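Long-range contacts in hydrogenase maturation factor (Thermoanaerobacter tengcongensis, PDB 3VTI), which takes part in the maturation of [NiFe]-hydrogenases, being S-carbamoylated by HypF and probably converting the carbamoyl group to a nitrile by ATP-dependent dehydration: residues C[25-30]-C[127-131]; C[39-45]-C[159-164]. One frame throughout, in Å; residues are numbered along the deposited sequence.

From the N terminus, the chain enters contact 1 in the hairpin at 25-30, runs along strand 30-37 and reaches contact 2 at 39-45. Later in the same N-terminal AIR synthase-like region it returns along strand 120-130, where 127-131 closes contact 1, and only then builds helix 155-164, whose residues 159-164 close contact 2. The two loops therefore cross. Contact 1 joins strands of one mixed sheet, whereas contact 2 ties the N-terminal half to a helix of the C-terminal half. They lie on opposite sides of the chain's centre, with their own centres 34 Å apart and nearest atoms about 21 Å apart.

Contact 1. Residues C[25-30]-C[127-131]; sequences LLFGNI and IGVLY
Leu130 lays its isobutyl end against that of Leu25, CD1 to CD1 at 3.8 Å, and brings CD2 to 3.6 Å from Gly28 O. Its CB points toward 25-30, with chi1 near -130°, between wells; Leu25 reaches it as a t,p rotamer. Segment 25-30 is a tight hairpin: Phe27 (phi/psi 62/3) and Gly28 (95/-22) make a turn close to type I', and a CB on Gly28 would strike the preceding carbonyl. Leu26 N and O bond to Ile30 O (2.5 Å) and Ile30 N (3.0 Å), while Asn29 N reaches Leu26 O weakly at 3.4 Å. Asn29 and Ile30 thus both face Leu26, a classic beta bulge. Segment 127-131 is extended to Leu130 and runs antiparallel to the returning strand. Ile30 and Val129 form a non-hydrogen-bonded pair, CA to CA 4.5 Å, with Ile30 CG2 4.4 Å from Val129 CG2 on the same face. Leu130 N donates to Asn29 O at 2.7 Å, almost linearly (177°). Two CA-H...O contacts follow along the strands, Val129 CA to the same Asn29 O at 3.4 Å and Ile30 CA to Gly128 O at 3.3 Å. Phe27 packs on Ile127 of the second subunit, so this sheet margin also meets the dimer partner, as in PurM-like proteins. Main-chain hydrogen bonding and aliphatic side-chain contacts mean that the join calls on backbone polarity and apolar bulk, not on charge.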
loop_
_atom_site.group_PDB
_atom_site.type_symbol
_atom_site.label_atom_id
_atom_site.label_comp_id
_atom_site.label_asym_id
_atom_site.label_seq_id
_atom_site.Cartn_x
_atom_site.Cartn_y
_atom_site.Cartn_z
ATOM N N LEU C 25 -8.364 -19.500 15.713
ATOM C CA LEU C 25 -8.656 -19.690 17.129
ATOM C C LEU C 25 -7.474 -20.336 17.832
ATOM O O LEU C 25 -7.169 -21.505 17.606
ATOM C CB LEU C 25 -9.933 -20.519 17.327
ATOM C CG LEU C 25 -10.305 -20.868 18.777
ATOM C CD1 LEU C 25 -10.709 -19.612 19.550
ATOM C CD2 LEU C 25 -11.408 -21.918 18.824
ATOM N N LEU C 26 -6.812 -19.572 18.691
ATOM C CA LEU C 26 -5.597 -20.055 19.344
ATOM C C LEU C 26 -5.818 -20.310 20.820
ATOM O O LEU C 26 -6.553 -19.573 21.487
ATOM C CB LEU C 26 -4.441 -19.073 19.149
ATOM C CG LEU C 26 -4.273 -18.422 17.771
ATOM C CD1 LEU C 26 -3.333 -17.236 17.883
ATOM C CD2 LEU C 26 -3.796 -19.399 16.723
ATOM N N PHE C 27 -5.170 -21.367 21.311
ATOM C CA PHE C 27 -5.231 -21.809 22.714
ATOM C C PHE C 27 -6.641 -22.212 23.121
ATOM O O PHE C 27 -6.887 -22.580 24.278
ATOM C CB PHE C 27 -4.652 -20.757 23.675
ATOM C CG PHE C 27 -3.339 -20.159 23.217
ATOM C CD1 PHE C 27 -3.261 -18.811 22.868
ATOM C CD2 PHE C 27 -2.186 -20.941 23.132
ATOM C CE1 PHE C 27 -2.050 -18.245 22.460
ATOM C CE2 PHE C 27 -0.973 -20.384 22.713
ATOM C CZ PHE C 27 -0.908 -19.032 22.374
ATOM N N GLY C 28 -7.558 -22.160 22.158
ATOM C CA GLY C 28 -8.933 -22.582 22.379
ATOM C C GLY C 28 -9.870 -21.447 22.733
ATOM O O GLY C 28 -11.079 -21.565 22.535
ATOM N N ASN C 29 -9.321 -20.344 23.241
ATOM C CA ASN C 29 -10.145 -19.240 23.733
ATOM C C ASN C 29 -9.824 -17.869 23.146
ATOM O O ASN C 29 -10.623 -16.940 23.272
ATOM C CB ASN C 29 -10.082 -19.170 25.261
ATOM C CG ASN C 29 -8.743 -18.694 25.762
ATOM O OD1 ASN C 29 -7.699 -19.068 25.232
ATOM N ND2 ASN C 29 -8.762 -17.863 26.793
ATOM N N ILE C 30 -8.662 -17.723 22.520
ATOM C CA ILE C 30 -8.358 -16.448 21.881
ATOM C C ILE C 30 -8.271 -16.538 20.355
ATOM O O ILE C 30 -7.866 -17.553 19.771
ATOM C CB ILE C 30 -7.131 -15.676 22.503
ATOM C CG1 ILE C 30 -5.797 -16.290 22.091
ATOM C CG2 ILE C 30 -7.267 -15.516 24.024
ATOM C CD1 ILE C 30 -5.219 -15.668 20.846
ATOM N N ILE C 127 -7.067 -9.132 18.295
ATOM C CA ILE C 127 -7.166 -10.227 19.247
ATOM C C ILE C 127 -8.504 -10.138 19.965
ATOM O O ILE C 127 -8.879 -9.084 20.475
ATOM C CB ILE C 127 -5.970 -10.225 20.242
ATOM C CG1 ILE C 127 -4.830 -11.048 19.666
ATOM C CG2 ILE C 127 -6.340 -10.799 21.609
ATOM C CD1 ILE C 127 -3.587 -11.005 20.494
ATOM N N GLY C 128 -9.228 -11.248 19.992
ATOM C CA GLY C 128 -10.468 -11.340 20.762
ATOM C C GLY C 128 -10.496 -12.569 21.654
ATOM O O GLY C 128 -9.715 -13.498 21.462
ATOM N N VAL C 129 -11.395 -12.569 22.633
ATOM C CA VAL C 129 -11.565 -13.710 23.528
ATOM C C VAL C 129 -12.962 -14.305 23.347
ATOM O O VAL C 129 -13.960 -13.582 23.323
ATOM C CB VAL C 129 -11.266 -13.337 25.019
ATOM C CG1 VAL C 129 -12.306 -12.360 25.566
ATOM C CG2 VAL C 129 -11.184 -14.583 25.906
ATOM N N LEU C 130 -13.008 -15.628 23.202
ATOM C CA LEU C 130 -14.248 -16.378 22.986
ATOM C C LEU C 130 -15.195 -16.316 24.191
ATOM O O LEU C 130 -14.764 -16.431 25.335
ATOM C CB LEU C 130 -13.898 -17.837 22.692
ATOM C CG LEU C 130 -14.520 -18.506 21.464
ATOM C CD1 LEU C 130 -14.051 -17.849 20.180
ATOM C CD2 LEU C 130 -14.175 -19.984 21.441
ATOM N N TYR C 131 -16.485 -16.133 23.923
ATOM C CA TYR C 131 -17.509 -16.285 24.959
ATOM C C TYR C 131 -17.656 -17.731 25.418
ATOM O O TYR C 131 -17.262 -18.663 24.710
ATOM C CB TYR C 131 -18.857 -15.757 24.485
ATOM C CG TYR C 131 -18.840 -14.285 24.191
ATOM C CD1 TYR C 131 -18.941 -13.351 25.217
ATOM C CD2 TYR C 131 -18.713 -13.827 22.882
ATOM C CE1 TYR C 131 -18.917 -11.987 24.949
ATOM C CE2 TYR C 131 -18.692 -12.469 22.596
ATOM C CZ TYR C 131 -18.793 -11.553 23.629
ATOM O OH TYR C 131 -18.768 -10.208 23.341
#

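Contact 2. Residues C[39-45]-C[159-164]; sequences VKPLFFP and AVMSAR
Apolar contacts carry most of this interface. Residues 159-164, the end of helix 155-164, present Ala159, Val160, Ala163 and the aliphatic part of Arg164 to the 39-45 segment, which is loop except for strand 43-44; the closest CA pairs are Pro41-Arg164 (6.0 Å), Phe44-Val160 (6.3 Å) and Pro45-Ala159 (6.8 Å). The Lys40-Pro41 peptide is cis, and the Pro41 ring lies against the helix, CG 4.0 Å from Ala163 CB and CD 4.0 Å from Arg164 CB. Ala163 CB is also 4.0 Å from Pro45 CD. Val160 CG1 lies over one face of the Phe44 ring, 4.3 Å from CD2, and 4.4 Å from Val39 CG2; Phe44 (chi1 p) points its CB toward the helix. This pairing joins the N-terminal and C-terminal regions of the AIR synthase-related fold, and His156, earlier on the same helix, meets the Phe44 ring with planes at about 90°. The polar groups do not pair between the segments; Lys40 O meets the aliphatic part of Arg164, 3.4 Å from CD, Arg164 (t,t,p) leading its guanidinium away. Lys40 likewise turns its end away, and NZ hydrogen-bonds Asp118 O.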
loop_
_atom_site.group_PDB
_atom_site.type_symbol
_atom_site.label_atom_id
_atom_site.label_comp_id
_atom_site.label_asym_id
_atom_site.label_seq_id
_atom_site.Cartn_x
_atom_site.Cartn_y
_atom_site.Cartn_z
ATOM N N VAL C 39 -8.733 0.982 0.220
ATOM C CA VAL C 39 -9.867 1.672 -0.383
ATOM C C VAL C 39 -9.495 3.059 -0.947
ATOM O O VAL C 39 -8.802 3.835 -0.295
ATOM C CB VAL C 39 -11.018 1.802 0.655
ATOM C CG1 VAL C 39 -10.624 2.753 1.792
ATOM C CG2 VAL C 39 -12.310 2.260 -0.001
ATOM N N LYS C 40 -9.945 3.331 -2.172
ATOM C CA LYS C 40 -9.947 4.678 -2.745
ATOM C C LYS C 40 -11.378 5.009 -3.186
ATOM O O LYS C 40 -12.021 4.199 -3.867
ATOM C CB LYS C 40 -8.979 4.802 -3.932
ATOM C CG LYS C 40 -7.483 4.803 -3.575
ATOM C CD LYS C 40 -7.157 5.751 -2.420
ATOM C CE LYS C 40 -5.670 5.861 -2.173
ATOM N NZ LYS C 40 -5.016 4.562 -1.907
ATOM N N PRO C 41 -11.891 6.193 -2.798
ATOM C CA PRO C 41 -11.200 7.264 -2.081
ATOM C C PRO C 41 -11.091 7.004 -0.574
ATOM O O PRO C 41 -11.843 6.203 -0.027
ATOM C CB PRO C 41 -12.086 8.480 -2.354
ATOM C CG PRO C 41 -13.465 7.914 -2.489
ATOM C CD PRO C 41 -13.332 6.475 -2.948
ATOM N N LEU C 42 -10.164 7.687 0.083
ATOM C CA LEU C 42 -9.905 7.481 1.505
ATOM C C LEU C 42 -11.042 8.006 2.370
ATOM O O LEU C 42 -11.254 7.525 3.482
ATOM C CB LEU C 42 -8.600 8.168 1.907
ATOM C CG LEU C 42 -7.353 7.838 1.086
ATOM C CD1 LEU C 42 -6.289 8.898 1.297
ATOM C CD2 LEU C 42 -6.823 6.440 1.398
ATOM N N PHE C 43 -11.742 9.009 1.844
ATOM C CA PHE C 43 -12.895 9.619 2.492
ATOM C C PHE C 43 -14.096 9.504 1.562
ATOM O O PHE C 43 -14.079 10.003 0.431
ATOM C CB PHE C 43 -12.616 11.092 2.822
ATOM C CG PHE C 43 -11.356 11.306 3.607
ATOM C CD1 PHE C 43 -10.152 11.565 2.956
ATOM C CD2 PHE C 43 -11.366 11.235 4.998
ATOM C CE1 PHE C 43 -8.979 11.748 3.678
ATOM C CE2 PHE C 43 -10.197 11.417 5.727
ATOM C CZ PHE C 43 -9.003 11.676 5.066
ATOM N N PHE C 44 -15.132 8.832 2.045
ATOM C CA PHE C 44 -16.303 8.532 1.241
ATOM C C PHE C 44 -17.553 8.739 2.086
ATOM O O PHE C 44 -17.479 8.713 3.313
ATOM C CB PHE C 44 -16.222 7.082 0.743
ATOM C CG PHE C 44 -15.912 6.086 1.828
ATOM C CD1 PHE C 44 -14.599 5.752 2.122
ATOM C CD2 PHE C 44 -16.933 5.494 2.562
ATOM C CE1 PHE C 44 -14.300 4.845 3.134
ATOM C CE2 PHE C 44 -16.646 4.578 3.570
ATOM C CZ PHE C 44 -15.327 4.256 3.856
ATOM N N PRO C 45 -18.712 8.937 1.440
ATOM C CA PRO C 45 -19.928 9.097 2.233
ATOM C C PRO C 45 -20.089 7.979 3.272
ATOM O O PRO C 45 -20.008 6.792 2.936
ATOM C CB PRO C 45 -21.029 9.028 1.177
ATOM C CG PRO C 45 -20.391 9.618 -0.039
ATOM C CD PRO C 45 -18.980 9.084 -0.003
ATOM N N ALA C 159 -21.575 2.571 -2.358
ATOM C CA ALA C 159 -21.156 3.894 -1.899
ATOM C C ALA C 159 -19.774 4.290 -2.419
ATOM O O ALA C 159 -19.619 5.374 -2.985
ATOM C CB ALA C 159 -21.219 3.996 -0.362
ATOM N N VAL C 160 -18.780 3.420 -2.244
ATOM C CA VAL C 160 -17.431 3.732 -2.722
ATOM C C VAL C 160 -17.359 3.722 -4.252
ATOM O O VAL C 160 -16.682 4.555 -4.833
ATOM C CB VAL C 160 -16.294 2.888 -2.042
ATOM C CG1 VAL C 160 -16.655 2.546 -0.602
ATOM C CG2 VAL C 160 -15.964 1.629 -2.828
ATOM N N MET C 161 -18.084 2.807 -4.893
ATOM C CA MET C 161 -18.274 2.817 -6.350
ATOM C C MET C 161 -18.749 4.191 -6.846
ATOM O O MET C 161 -18.168 4.767 -7.762
ATOM C CB MET C 161 -19.283 1.725 -6.741
ATOM C CG MET C 161 -19.859 1.803 -8.152
ATOM S SD MET C 161 -19.339 0.466 -9.248
ATOM C CE MET C 161 -20.133 -0.959 -8.511
ATOM N N SER C 162 -19.801 4.705 -6.214
ATOM C CA SER C 162 -20.401 5.986 -6.564
ATOM C C SER C 162 -19.431 7.157 -6.408
ATOM O O SER C 162 -19.357 8.032 -7.270
ATOM C CB SER C 162 -21.647 6.228 -5.711
ATOM O OG SER C 162 -22.176 7.514 -5.957
ATOM N N ALA C 163 -18.696 7.166 -5.300
ATOM C CA ALA C 163 -17.722 8.211 -5.038
ATOM C C ALA C 163 -16.483 8.073 -5.924
ATOM O O ALA C 163 -15.994 9.062 -6.451
ATOM C CB ALA C 163 -17.338 8.208 -3.563
ATOM N N ARG C 164 -15.994 6.847 -6.092
ATOM C CA ARG C 164 -14.754 6.571 -6.827
ATOM C C ARG C 164 -14.894 6.797 -8.321
ATOM O O ARG C 164 -13.967 7.284 -8.965
ATOM C CB ARG C 164 -14.281 5.134 -6.565
ATOM C CG ARG C 164 -13.000 4.692 -7.296
ATOM C CD ARG C 164 -12.750 3.189 -7.077
ATOM N NE ARG C 164 -13.640 2.358 -7.897
ATOM C CZ ARG C 164 -14.257 1.251 -7.483
ATOM N NH1 ARG C 164 -15.050 0.585 -8.323
ATOM N NH2 ARG C 164 -14.108 0.816 -6.234
#